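Local coordinates for filamentation induced by cAMP protein Fic (Desulfovibrio alaskensis, PDB 4RGL) that belongs to the Fic/DOC family, joining a helical Fic core to a C-terminal domain of the helix-turn-helix class, probably a winged helix, at residues A270-A275 and N284-A289; R314-P317 and R321-T324; A155-W160 and H176-F181; A58-T63 and M192-Q197; N165-V170 and R202-L207. All blocks are in the same frame, centred on the assembly; numbering follows the deposited sequence.

Contact 1: residues A270-A275 and N284-A289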
# COMPACT_ATOMS: atom_id res chain seq x y z
N ALA A 270 -16.49 9.44 -23.55
CA ALA A 270 -16.92 8.87 -22.27
C ALA A 270 -18.41 9.14 -22.01
O ALA A 270 -19.12 8.26 -21.51
CB ALA A 270 -16.09 9.44 -21.13
N ALA A 271 -18.90 10.34 -22.39
CA ALA A 271 -20.30 10.73 -22.21
C ALA A 271 -21.23 9.90 -23.12
O ALA A 271 -22.37 9.61 -22.72
CB ALA A 271 -20.47 12.21 -22.50
N LEU A 272 -20.75 9.52 -24.33
CA LEU A 272 -21.54 8.72 -25.28
C LEU A 272 -21.72 7.27 -24.76
O LEU A 272 -22.82 6.73 -24.84
CB LEU A 272 -20.86 8.72 -26.68
CG LEU A 272 -21.68 8.09 -27.84
CD1 LEU A 272 -21.35 8.74 -29.15
CD2 LEU A 272 -21.46 6.58 -27.92
N ILE A 273 -20.63 6.66 -24.23
CA ILE A 273 -20.66 5.28 -23.71
C ILE A 273 -21.68 5.19 -22.54
O ILE A 273 -22.47 4.24 -22.50
CB ILE A 273 -19.23 4.83 -23.26
CG1 ILE A 273 -18.22 4.92 -24.44
CG2 ILE A 273 -19.26 3.41 -22.66
CD1 ILE A 273 -16.71 4.72 -24.04
N ARG A 274 -21.68 6.19 -21.63
CA ARG A 274 -22.62 6.23 -20.51
C ARG A 274 -24.06 6.48 -21.00
O ARG A 274 -25.02 5.99 -20.38
CB ARG A 274 -22.22 7.31 -19.49
CG ARG A 274 -20.94 6.98 -18.71
CD ARG A 274 -20.70 7.97 -17.57
NE ARG A 274 -20.43 9.32 -18.06
CZ ARG A 274 -19.20 9.79 -18.26
NH1 ARG A 274 -18.14 9.04 -18.01
NH2 ARG A 274 -19.03 11.03 -18.71
N ALA A 275 -24.22 7.23 -22.13
CA ALA A 275 -25.54 7.54 -22.69
C ALA A 275 -26.20 6.29 -23.30
O ALA A 275 -27.41 6.12 -23.19
CB ALA A 275 -25.41 8.63 -23.74
N ASN A 284 -30.45 10.40 -33.06
CA ASN A 284 -31.30 11.40 -32.42
C ASN A 284 -31.49 11.10 -30.92
O ASN A 284 -31.72 12.03 -30.14
CB ASN A 284 -32.66 11.47 -33.11
CG ASN A 284 -32.59 12.05 -34.51
OD1 ASN A 284 -32.99 11.42 -35.49
ND2 ASN A 284 -32.06 13.26 -34.63
N ASP A 285 -31.39 9.81 -30.52
CA ASP A 285 -31.49 9.42 -29.10
C ASP A 285 -30.24 9.87 -28.35
O ASP A 285 -30.34 10.33 -27.21
CB ASP A 285 -31.69 7.90 -28.96
CG ASP A 285 -33.03 7.40 -29.46
OD1 ASP A 285 -34.02 8.18 -29.41
OD2 ASP A 285 -33.12 6.21 -29.80
N LEU A 286 -29.06 9.75 -28.99
CA LEU A 286 -27.79 10.21 -28.42
C LEU A 286 -27.72 11.74 -28.45
O LEU A 286 -27.31 12.36 -27.46
CB LEU A 286 -26.61 9.61 -29.18
CG LEU A 286 -26.33 8.14 -28.90
CD1 LEU A 286 -25.35 7.56 -29.92
CD2 LEU A 286 -25.80 7.94 -27.48
N MSE A 287 -28.17 12.35 -29.57
CA MSE A 287 -28.21 13.81 -29.73
C MSE A 287 -28.97 14.47 -28.55
O MSE A 287 -28.48 15.43 -27.95
CB MSE A 287 -28.87 14.17 -31.07
CG MSE A 287 -28.46 15.52 -31.60
SE MSE A 287 -26.98 15.44 -32.90
CE MSE A 287 -26.72 17.29 -33.12
N GLN A 288 -30.16 13.92 -28.20
CA GLN A 288 -31.00 14.43 -27.10
C GLN A 288 -30.33 14.20 -25.73
O GLN A 288 -30.37 15.09 -24.87
CB GLN A 288 -32.39 13.77 -27.12
CG GLN A 288 -33.21 14.02 -25.86
CD GLN A 288 -34.62 14.45 -26.15
OE1 GLN A 288 -35.18 14.16 -27.22
NE2 GLN A 288 -35.24 15.11 -25.20
N ALA A 289 -29.74 13.00 -25.52
CA ALA A 289 -29.13 12.63 -24.24
C ALA A 289 -27.86 13.46 -23.95
O ALA A 289 -27.64 13.87 -22.81
CB ALA A 289 -28.79 11.15 -24.24
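L286 reaches across from helix 283-290 to meet L272 and A275 on helix 267-276. Its CB points at the partner helix but stops short of it, lying 5.7 Å from A275 CB. With chi1 at -74°, CG sits beside the backbone N of L286 and the two methyls project into the gap between the helices. CD2 does most of the work: it rests 3.8 Å from A275 CB and, about a right angle away, 4.1 Å from L272 CG. CD1 meets the end of the opposing leucine, 4.2 Å from L272 CD1. The two leucine side chains run at about a right angle to each other, so their branched ends cross instead of lying alongside. One turn on from L286, A289 CB comes within 4.2 Å of A275 CB, and these small side chains bring the backbones closest here, at a CA separation of 6.4 Å. The short helical segments are inclined at 114°, their axes 10.2 Å apart. L272 and L286 are buried, A289 lies at the exposed border, and no hydrogen bond spans the gap. Helix 295-308 covers the leucines through Y302 on L272 and F298 on L286. Three helices sharing an apolar core beside a three-stranded antiparallel sheet are consistent with a winged helix-turn-helix domain, with 267-276 probably its first helix.

Contact 2: residues R314-P317 and R321-T324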
# COMPACT_ATOMS: atom_id res chain seq x y z
N ARG A 314 -22.90 -1.07 -34.67
CA ARG A 314 -24.18 -0.78 -35.30
C ARG A 314 -25.15 -1.96 -35.16
O ARG A 314 -24.74 -3.11 -35.29
CB ARG A 314 -23.99 -0.44 -36.78
CG ARG A 314 -23.41 0.95 -37.00
CD ARG A 314 -22.97 1.14 -38.43
NE ARG A 314 -22.54 2.52 -38.68
CZ ARG A 314 -21.84 2.89 -39.74
NH1 ARG A 314 -21.43 1.99 -40.62
NH2 ARG A 314 -21.50 4.16 -39.91
N THR A 315 -26.44 -1.65 -34.91
CA THR A 315 -27.50 -2.67 -34.82
C THR A 315 -27.75 -3.26 -36.22
O THR A 315 -28.12 -4.43 -36.34
CB THR A 315 -28.77 -2.05 -34.21
OG1 THR A 315 -28.44 -1.41 -32.98
CG2 THR A 315 -29.87 -3.08 -33.97
N GLN A 316 -27.51 -2.45 -37.27
CA GLN A 316 -27.65 -2.89 -38.66
C GLN A 316 -26.28 -2.77 -39.40
O GLN A 316 -26.03 -1.79 -40.10
CB GLN A 316 -28.73 -2.05 -39.38
CG GLN A 316 -30.10 -2.09 -38.70
CD GLN A 316 -31.12 -1.22 -39.39
OE1 GLN A 316 -30.98 -0.87 -40.57
NE2 GLN A 316 -32.20 -0.91 -38.70
N PRO A 317 -25.34 -3.74 -39.18
CA PRO A 317 -24.01 -3.62 -39.80
C PRO A 317 -24.04 -3.86 -41.32
O PRO A 317 -23.16 -3.38 -42.04
CB PRO A 317 -23.17 -4.69 -39.09
CG PRO A 317 -24.02 -5.16 -37.92
CD PRO A 317 -25.43 -4.94 -38.33
N ARG A 321 -25.50 2.97 -44.06
CA ARG A 321 -26.23 4.23 -44.24
C ARG A 321 -27.74 3.98 -44.12
O ARG A 321 -28.48 4.13 -45.11
CB ARG A 321 -25.87 4.88 -45.59
CG ARG A 321 -24.38 5.15 -45.76
CD ARG A 321 -24.07 5.90 -47.04
NE ARG A 321 -24.58 7.28 -47.01
CZ ARG A 321 -23.88 8.32 -46.55
NH1 ARG A 321 -22.65 8.14 -46.08
NH2 ARG A 321 -24.41 9.53 -46.55
N SER A 322 -28.20 3.57 -42.93
CA SER A 322 -29.60 3.23 -42.69
C SER A 322 -30.32 4.35 -41.92
O SER A 322 -29.75 4.92 -40.98
CB SER A 322 -29.71 1.92 -41.92
OG SER A 322 -31.06 1.57 -41.67
N PRO A 323 -31.61 4.65 -42.25
CA PRO A 323 -32.34 5.69 -41.50
C PRO A 323 -32.74 5.21 -40.10
O PRO A 323 -32.80 6.01 -39.16
CB PRO A 323 -33.58 5.97 -42.38
CG PRO A 323 -33.35 5.20 -43.67
CD PRO A 323 -32.44 4.08 -43.33
N THR A 324 -33.00 3.89 -39.95
CA THR A 324 -33.39 3.29 -38.66
C THR A 324 -32.13 2.77 -37.91
O THR A 324 -32.23 1.84 -37.10
CB THR A 324 -34.42 2.16 -38.89
OG1 THR A 324 -33.85 1.17 -39.74
CG2 THR A 324 -35.73 2.67 -39.48
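Q316 extends its carboxamide across the loop to two hydroxyls, those of S322 and T324. The close part of the contact is confined to this group. S322 OG donates to Q316 OE1 over 2.7 Å, approaching from 37° above the carbonyl plane. On the other branch, Q316 NE2 donates to T324 OG1 at 2.9 Å; the bond is fairly straight, at 158°, and OG1 lies near the amide plane. The side chain of Q316 is extended beyond CG, which carries the amide out to the far arm. S322 turns OG opposite its own backbone N (chi1 180°), where it faces OE1. A weak bond from T324 OG1 to S322 OG, 3.4 Å long, links the two hydroxyls and closes a small polar ring. Around this ring the contact is loose: the nearest CA atoms, those of Q316 and S322, are 7.6 Å apart, T324 is exposed, and Q316 and S322 are partly so. Toward the strands, T315 pairs by backbone hydrogen bonds with R326. This hairpin between strands 312-314 and 326-329 is consistent with the wing of a winged-helix domain. In the modelled orientation NE2 gives its proton to T324 OG1 and OE1 accepts from S322 OG, so both ends of the amide are engaged: a polar surface contact in which one carboxamide spans two hydroxyls across the loop.

Contact 3: residues A155-W160 and H176-F181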
# COMPACT_ATOMS: atom_id res chain seq x y z
N ALA A 155 16.15 5.77 22.28
CA ALA A 155 16.96 6.96 22.05
C ALA A 155 18.17 6.61 21.20
O ALA A 155 18.44 7.29 20.21
CB ALA A 155 17.39 7.57 23.37
N ASP A 156 18.87 5.50 21.56
CA ASP A 156 20.04 5.04 20.82
C ASP A 156 19.67 4.64 19.40
O ASP A 156 20.33 5.05 18.45
CB ASP A 156 20.70 3.84 21.55
CG ASP A 156 21.33 4.19 22.89
OD1 ASP A 156 21.66 5.39 23.10
OD2 ASP A 156 21.59 3.27 23.68
N LEU A 157 18.59 3.85 19.25
CA LEU A 157 18.13 3.37 17.95
C LEU A 157 17.79 4.55 17.01
O LEU A 157 18.18 4.53 15.84
CB LEU A 157 16.91 2.45 18.12
CG LEU A 157 16.36 1.82 16.83
CD1 LEU A 157 17.44 1.04 16.09
CD2 LEU A 157 15.16 0.94 17.12
N LEU A 158 17.08 5.57 17.52
CA LEU A 158 16.69 6.73 16.72
C LEU A 158 17.89 7.62 16.42
O LEU A 158 17.96 8.22 15.35
CB LEU A 158 15.59 7.55 17.42
CG LEU A 158 14.24 6.84 17.57
CD1 LEU A 158 13.39 7.52 18.60
CD2 LEU A 158 13.51 6.74 16.23
N ASP A 159 18.86 7.69 17.36
CA ASP A 159 20.10 8.45 17.13
C ASP A 159 20.93 7.77 16.06
O ASP A 159 21.47 8.45 15.18
CB ASP A 159 20.91 8.59 18.43
CG ASP A 159 22.21 9.36 18.26
OD1 ASP A 159 22.17 10.48 17.70
OD2 ASP A 159 23.26 8.85 18.70
N TRP A 160 20.99 6.42 16.11
CA TRP A 160 21.70 5.64 15.10
C TRP A 160 21.12 5.87 13.73
O TRP A 160 21.86 6.10 12.78
CB TRP A 160 21.66 4.14 15.45
CG TRP A 160 22.14 3.26 14.34
CD1 TRP A 160 23.44 2.96 14.03
CD2 TRP A 160 21.34 2.65 13.32
NE1 TRP A 160 23.49 2.21 12.88
CE2 TRP A 160 22.21 1.99 12.43
CE3 TRP A 160 19.95 2.59 13.08
CZ2 TRP A 160 21.75 1.27 11.32
CZ3 TRP A 160 19.50 1.89 11.97
CH2 TRP A 160 20.40 1.26 11.10
N HIS A 176 13.68 -2.07 11.74
CA HIS A 176 12.57 -3.02 11.91
C HIS A 176 12.97 -4.13 12.87
O HIS A 176 12.22 -4.45 13.79
CB HIS A 176 12.16 -3.62 10.54
CG HIS A 176 10.80 -4.26 10.53
ND1 HIS A 176 9.92 -4.06 9.48
CD2 HIS A 176 10.21 -5.08 11.43
CE1 HIS A 176 8.84 -4.77 9.77
NE2 HIS A 176 8.97 -5.39 10.94
N TYR A 177 14.18 -4.69 12.69
CA TYR A 177 14.70 -5.78 13.50
C TYR A 177 14.93 -5.34 14.94
O TYR A 177 14.54 -6.05 15.87
CB TYR A 177 16.01 -6.30 12.89
CG TYR A 177 16.74 -7.30 13.75
CD1 TYR A 177 16.34 -8.64 13.80
CD2 TYR A 177 17.91 -6.95 14.42
CE1 TYR A 177 17.05 -9.58 14.54
CE2 TYR A 177 18.65 -7.90 15.13
CZ TYR A 177 18.21 -9.21 15.19
OH TYR A 177 18.92 -10.13 15.93
N GLU A 178 15.54 -4.17 15.13
CA GLU A 178 15.80 -3.65 16.46
C GLU A 178 14.50 -3.26 17.17
O GLU A 178 14.30 -3.62 18.33
CB GLU A 178 16.75 -2.45 16.39
CG GLU A 178 18.17 -2.82 16.01
CD GLU A 178 18.86 -3.77 16.97
OE1 GLU A 178 18.74 -3.56 18.20
OE2 GLU A 178 19.51 -4.72 16.50
N PHE A 179 13.59 -2.56 16.44
CA PHE A 179 12.30 -2.11 16.97
C PHE A 179 11.47 -3.30 17.46
O PHE A 179 10.84 -3.22 18.51
CB PHE A 179 11.53 -1.31 15.90
CG PHE A 179 10.26 -0.66 16.41
CD1 PHE A 179 9.06 -1.37 16.42
CD2 PHE A 179 10.25 0.66 16.84
CE1 PHE A 179 7.89 -0.78 16.91
CE2 PHE A 179 9.07 1.25 17.30
CZ PHE A 179 7.90 0.53 17.34
N GLU A 180 11.45 -4.40 16.68
CA GLU A 180 10.68 -5.60 17.03
C GLU A 180 11.22 -6.23 18.33
O GLU A 180 10.45 -6.74 19.14
CB GLU A 180 10.70 -6.62 15.87
CG GLU A 180 9.60 -7.68 15.95
CD GLU A 180 9.89 -8.90 16.83
OE1 GLU A 180 11.04 -9.03 17.30
OE2 GLU A 180 8.99 -9.76 16.94
N PHE A 181 12.56 -6.19 18.52
CA PHE A 181 13.19 -6.74 19.72
C PHE A 181 12.81 -5.93 20.97
O PHE A 181 12.63 -6.51 22.05
CB PHE A 181 14.72 -6.78 19.56
CG PHE A 181 15.47 -7.10 20.84
CD1 PHE A 181 15.60 -8.40 21.28
CD2 PHE A 181 16.04 -6.08 21.60
CE1 PHE A 181 16.27 -8.69 22.48
CE2 PHE A 181 16.70 -6.36 22.80
CZ PHE A 181 16.82 -7.67 23.23
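L157 presses both its methyls against the start of the E178 side chain. CD1 lies 3.6 Å from E178 CB and 3.9 Å from E178 CG, while CD2 is 3.8 Å from the same CB. CD2 also reaches along the helix to F179, 3.9 Å from its backbone N and 4.4 Å from its CB. The leucine gets there because its CG is swung to the far side from the main-chain N (chi1 -178°), sending the forked end straight at helix 168-182. E178 instead bends at chi2, so its carboxylate swings off and only CB and CG face the leucine. In the next shell F175, one turn earlier on helix 168-182, packs on L157, and P10 and P11 near the N terminus touch E178. The ring of F179 leads away from L157 into the interior, where it meets M192 of helix 189-202 and P184. Helix 150-163 is thereby laid against the central helix of the Fic core, which runs on toward H183 at the head of the Fic signature sequence. No hydrogen bond or charge pair crosses between the two segments; their cohesion is van der Waals packing, with the glutamate contributing its aliphatic portion and directing its acid group elsewhere.

Contact 4: residues A58-T63 and M192-Q197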
# COMPACT_ATOMS: atom_id res chain seq x y z
N ALA A 58 -3.90 -7.85 9.01
CA ALA A 58 -4.17 -9.30 8.91
C ALA A 58 -3.09 -10.10 9.64
O ALA A 58 -3.40 -11.12 10.25
CB ALA A 58 -4.23 -9.72 7.45
N ILE A 59 -1.82 -9.61 9.60
CA ILE A 59 -0.70 -10.27 10.28
C ILE A 59 -0.95 -10.29 11.79
O ILE A 59 -0.61 -11.26 12.46
CB ILE A 59 0.65 -9.57 9.94
CG1 ILE A 59 0.95 -9.65 8.42
CG2 ILE A 59 1.81 -10.18 10.76
CD1 ILE A 59 2.19 -8.81 7.95
N GLU A 60 -1.61 -9.23 12.32
CA GLU A 60 -1.90 -9.15 13.74
C GLU A 60 -3.33 -9.69 14.04
O GLU A 60 -3.99 -9.23 14.98
CB GLU A 60 -1.73 -7.71 14.25
CG GLU A 60 -0.33 -7.13 14.01
CD GLU A 60 0.83 -7.91 14.63
OE1 GLU A 60 0.60 -8.67 15.59
OE2 GLU A 60 1.98 -7.68 14.19
N ASN A 61 -3.77 -10.68 13.24
CA ASN A 61 -4.98 -11.47 13.47
C ASN A 61 -6.29 -10.63 13.30
O ASN A 61 -7.32 -10.99 13.86
CB ASN A 61 -4.95 -12.11 14.86
CG ASN A 61 -3.75 -13.02 15.07
OD1 ASN A 61 -3.28 -13.71 14.15
ND2 ASN A 61 -3.25 -13.05 16.30
N ASN A 62 -6.27 -9.61 12.42
CA ASN A 62 -7.50 -8.89 12.05
C ASN A 62 -8.22 -9.68 10.95
O ASN A 62 -7.61 -10.00 9.93
CB ASN A 62 -7.19 -7.45 11.61
CG ASN A 62 -8.42 -6.59 11.41
OD1 ASN A 62 -9.30 -6.90 10.62
ND2 ASN A 62 -8.41 -5.42 12.02
N THR A 63 -9.46 -10.08 11.21
CA THR A 63 -10.17 -11.04 10.35
C THR A 63 -10.86 -10.35 9.13
O THR A 63 -11.46 -11.05 8.30
CB THR A 63 -11.22 -11.81 11.17
OG1 THR A 63 -12.22 -10.90 11.63
CG2 THR A 63 -10.60 -12.55 12.36
N MSE A 192 3.54 -0.84 14.07
CA MSE A 192 4.48 0.31 14.13
C MSE A 192 5.80 -0.02 13.44
O MSE A 192 6.46 0.88 12.90
CB MSE A 192 4.74 0.72 15.59
CG MSE A 192 3.57 1.45 16.24
SE MSE A 192 3.10 3.09 15.31
CE MSE A 192 4.71 4.09 15.60
N GLY A 193 6.20 -1.29 13.49
CA GLY A 193 7.41 -1.75 12.83
C GLY A 193 7.32 -1.61 11.33
O GLY A 193 8.18 -0.96 10.71
N ARG A 194 6.21 -2.12 10.73
CA ARG A 194 5.97 -2.05 9.28
C ARG A 194 5.75 -0.61 8.84
O ARG A 194 6.19 -0.22 7.76
CB ARG A 194 4.78 -2.91 8.89
CG ARG A 194 4.99 -4.36 9.24
CD ARG A 194 3.78 -5.19 9.00
NE ARG A 194 3.79 -6.36 9.86
CZ ARG A 194 3.07 -6.47 10.97
NH1 ARG A 194 2.16 -5.56 11.26
NH2 ARG A 194 3.19 -7.54 11.74
N LEU A 195 5.08 0.20 9.70
CA LEU A 195 4.84 1.60 9.39
C LEU A 195 6.15 2.36 9.28
O LEU A 195 6.36 3.08 8.30
CB LEU A 195 3.94 2.25 10.46
CG LEU A 195 3.74 3.78 10.32
CD1 LEU A 195 2.93 4.13 9.07
CD2 LEU A 195 3.07 4.34 11.55
N TRP A 196 7.04 2.20 10.28
CA TRP A 196 8.27 2.96 10.32
C TRP A 196 9.25 2.49 9.24
O TRP A 196 9.98 3.32 8.69
CB TRP A 196 8.91 2.90 11.71
CG TRP A 196 9.22 4.25 12.28
CD1 TRP A 196 10.45 4.77 12.54
CD2 TRP A 196 8.29 5.33 12.43
NE1 TRP A 196 10.34 6.07 12.98
CE2 TRP A 196 9.02 6.45 12.88
CE3 TRP A 196 6.90 5.46 12.26
CZ2 TRP A 196 8.42 7.67 13.18
CZ3 TRP A 196 6.30 6.68 12.53
CH2 TRP A 196 7.05 7.77 12.99
N GLN A 197 9.19 1.20 8.85
CA GLN A 197 10.00 0.74 7.72
C GLN A 197 9.56 1.45 6.43
O GLN A 197 10.40 1.95 5.69
CB GLN A 197 9.91 -0.78 7.57
CG GLN A 197 10.70 -1.29 6.36
CD GLN A 197 10.64 -2.77 6.22
OE1 GLN A 197 11.07 -3.52 7.11
NE2 GLN A 197 10.29 -3.24 5.03
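The guanidinium of R194 has I59 over one face and the E60 carboxylate at its edge. I59 CB stands 3.7 Å above the plane, toward the rim, and I59 CD1 lies over the same group, 3.5 Å from R194 NE. At the edge, R194 NH2 donates to E60 OE2 in a salt bridge of 2.7 Å. The bond is nearly straight, at 169°, and OE2 falls close to the guanidinium plane. It is received on the anti side of the carboxylate and the two planes are turned 37° apart, so this is a single-point bridge and not a two-pronged one. R194 arrives extended from CG to NE, whereas E60 folds back at chi2 (-58°) to offer OE2. S56 takes a second bond from R194, at NH1, while E60 OE1, I59 O and N61 ND2 bind an unidentified ligand. N61, with positive phi, is the C-prime residue of a Schellman motif ending helix 42-59. R194 is the last arginine of the Fic signature HxFx(D/E)GNGRxxR, and S56, E60 and N61 match the (S/T)xxxE(G/N) inhibitory motif; their pairing is consistent with the autoinhibited state of Fic proteins with an N-terminal inhibitory helix.

Contact 5: residues N165-V170 and R202-L207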
# COMPACT_ATOMS: atom_id res chain seq x y z
N ASN A 165 25.33 5.65 8.10
CA ASN A 165 25.88 5.76 6.76
C ASN A 165 25.28 4.67 5.86
O ASN A 165 25.43 4.72 4.63
CB ASN A 165 27.42 5.66 6.80
CG ASN A 165 27.95 4.53 7.69
OD1 ASN A 165 27.25 3.55 8.00
ND2 ASN A 165 29.19 4.66 8.13
N GLU A 166 24.56 3.68 6.48
CA GLU A 166 23.90 2.57 5.76
C GLU A 166 22.85 3.10 4.80
O GLU A 166 22.24 4.14 5.06
CB GLU A 166 23.25 1.59 6.76
CG GLU A 166 24.25 0.84 7.64
CD GLU A 166 25.06 -0.24 6.95
OE1 GLU A 166 24.72 -0.60 5.79
OE2 GLU A 166 25.98 -0.79 7.59
N HIS A 167 22.61 2.37 3.71
CA HIS A 167 21.62 2.76 2.71
C HIS A 167 20.20 2.60 3.27
O HIS A 167 19.95 1.66 4.03
CB HIS A 167 21.80 1.92 1.43
CG HIS A 167 20.96 2.39 0.28
ND1 HIS A 167 19.66 1.94 0.11
CD2 HIS A 167 21.25 3.29 -0.68
CE1 HIS A 167 19.21 2.57 -0.96
NE2 HIS A 167 20.13 3.38 -1.48
N PRO A 168 19.26 3.52 2.92
CA PRO A 168 17.90 3.42 3.47
C PRO A 168 17.32 1.99 3.41
O PRO A 168 16.69 1.55 4.38
CB PRO A 168 17.09 4.37 2.59
CG PRO A 168 18.07 5.40 2.18
CD PRO A 168 19.42 4.73 2.08
N LEU A 169 17.54 1.26 2.29
CA LEU A 169 17.05 -0.12 2.13
C LEU A 169 17.52 -1.01 3.28
O LEU A 169 16.72 -1.76 3.85
CB LEU A 169 17.51 -0.72 0.78
CG LEU A 169 16.85 -0.13 -0.47
CD1 LEU A 169 17.58 -0.57 -1.72
CD2 LEU A 169 15.38 -0.52 -0.54
N VAL A 170 18.80 -0.88 3.67
CA VAL A 170 19.38 -1.66 4.76
C VAL A 170 18.94 -1.07 6.11
O VAL A 170 18.52 -1.81 7.00
CB VAL A 170 20.93 -1.73 4.65
CG1 VAL A 170 21.53 -2.53 5.80
CG2 VAL A 170 21.36 -2.30 3.31
N ARG A 202 10.13 5.82 2.38
CA ARG A 202 9.54 6.96 1.67
C ARG A 202 10.33 8.26 1.94
O ARG A 202 10.29 9.18 1.12
CB ARG A 202 8.05 7.14 2.00
CG ARG A 202 7.77 7.65 3.39
CD ARG A 202 6.44 8.36 3.42
NE ARG A 202 6.51 9.69 2.81
CZ ARG A 202 5.46 10.37 2.39
NH1 ARG A 202 4.25 9.82 2.40
NH2 ARG A 202 5.61 11.59 1.87
N ASN A 203 11.12 8.29 3.04
CA ASN A 203 12.01 9.43 3.31
C ASN A 203 13.16 9.43 2.30
O ASN A 203 13.78 10.47 2.07
CB ASN A 203 12.55 9.39 4.75
CG ASN A 203 11.52 9.78 5.81
OD1 ASN A 203 10.36 10.10 5.51
ND2 ASN A 203 11.94 9.78 7.08
N TRP A 204 13.40 8.27 1.65
CA TRP A 204 14.39 8.13 0.58
C TRP A 204 13.71 8.32 -0.78
O TRP A 204 14.13 9.18 -1.56
CB TRP A 204 15.07 6.75 0.67
CG TRP A 204 15.87 6.37 -0.56
CD1 TRP A 204 16.87 7.09 -1.14
CD2 TRP A 204 15.86 5.10 -1.22
NE1 TRP A 204 17.40 6.40 -2.20
CE2 TRP A 204 16.82 5.16 -2.25
CE3 TRP A 204 15.12 3.92 -1.04
CZ2 TRP A 204 17.04 4.09 -3.13
CZ3 TRP A 204 15.34 2.86 -1.92
CH2 TRP A 204 16.29 2.95 -2.94
N LYS A 205 12.68 7.52 -1.06
CA LYS A 205 11.89 7.63 -2.29
C LYS A 205 10.40 7.55 -1.95
O LYS A 205 9.92 6.51 -1.49
CB LYS A 205 12.30 6.55 -3.30
CG LYS A 205 13.70 6.76 -3.85
CD LYS A 205 14.03 5.79 -4.94
CE LYS A 205 15.37 6.10 -5.56
NZ LYS A 205 15.38 7.44 -6.24
N PRO A 206 9.67 8.68 -2.09
CA PRO A 206 8.28 8.72 -1.60
C PRO A 206 7.33 7.76 -2.34
O PRO A 206 6.23 7.51 -1.85
CB PRO A 206 7.87 10.17 -1.84
CG PRO A 206 9.15 10.93 -1.90
CD PRO A 206 10.13 10.01 -2.53
N LEU A 207 7.75 7.21 -3.49
CA LEU A 207 6.93 6.24 -4.24
C LEU A 207 6.83 4.92 -3.49
O LEU A 207 5.84 4.20 -3.63
CB LEU A 207 7.51 6.01 -5.65
CG LEU A 207 7.58 7.24 -6.56
CD1 LEU A 207 8.24 6.89 -7.88
CD2 LEU A 207 6.17 7.85 -6.79
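H167, P168 and L169, the N-cap and first residues of helix 168-182 in the Fic core, gather round the indole of W204. The aromatic part is a T-shaped (edge-to-face) pair: the imidazole turns its edge to the six-membered ring of W204, with centroids 4.6 Å apart and planes at 82°. H167 CE1 makes the closest approach, 3.4 Å from W204 CZ2. A CH-pi contact follows from P168, whose CG sits over the same face, 4.0 Å from the centroid of the five-membered ring. Apolar packing completes the grip, with P168 CG also meeting W204 CB, and L169 CD2 reaching W204 CZ3 at 3.7 Å. The hydrogen bonding lies within 165-170: L169 N donates to H167 ND1 over 3.1 Å, a capping bond tilted 28° from the ring plane. A trans chi1 of -171° lets the imidazole both receive this bond and turn CE1 toward the indole, so the same ring that caps the helix is the one W204 packs on. From helix 16-32, I25 touches L169 and I29 touches W204, joining the helix start and the loop after helix 189-202. On the far face of W204, K205 CG stands 3.7 Å above the ring plane.

In the fold
From the N terminus, contact 4 opens first: 58-63, ending helix 42-59, waits 128 residues for 192-197, a long loop that encloses all of contact 3. Contact 5 opens between the two segments of contact 3 and closes only after contact 4, so it crosses both. Contacts 3 and 5 share helix 168-182, and contacts 3 and 4 touch through H176 ND1 and Q197 OE1, 2.7 Å apart. Contacts 3 and 5 tie parts of the Fic core to one another; contact 4 ties helix 42-59 to it. Contacts 1 and 2 follow in series as short local loops of the C-terminal domain, their centres about 17 Å apart; contact 1 is centred about 48 Å from contact 4.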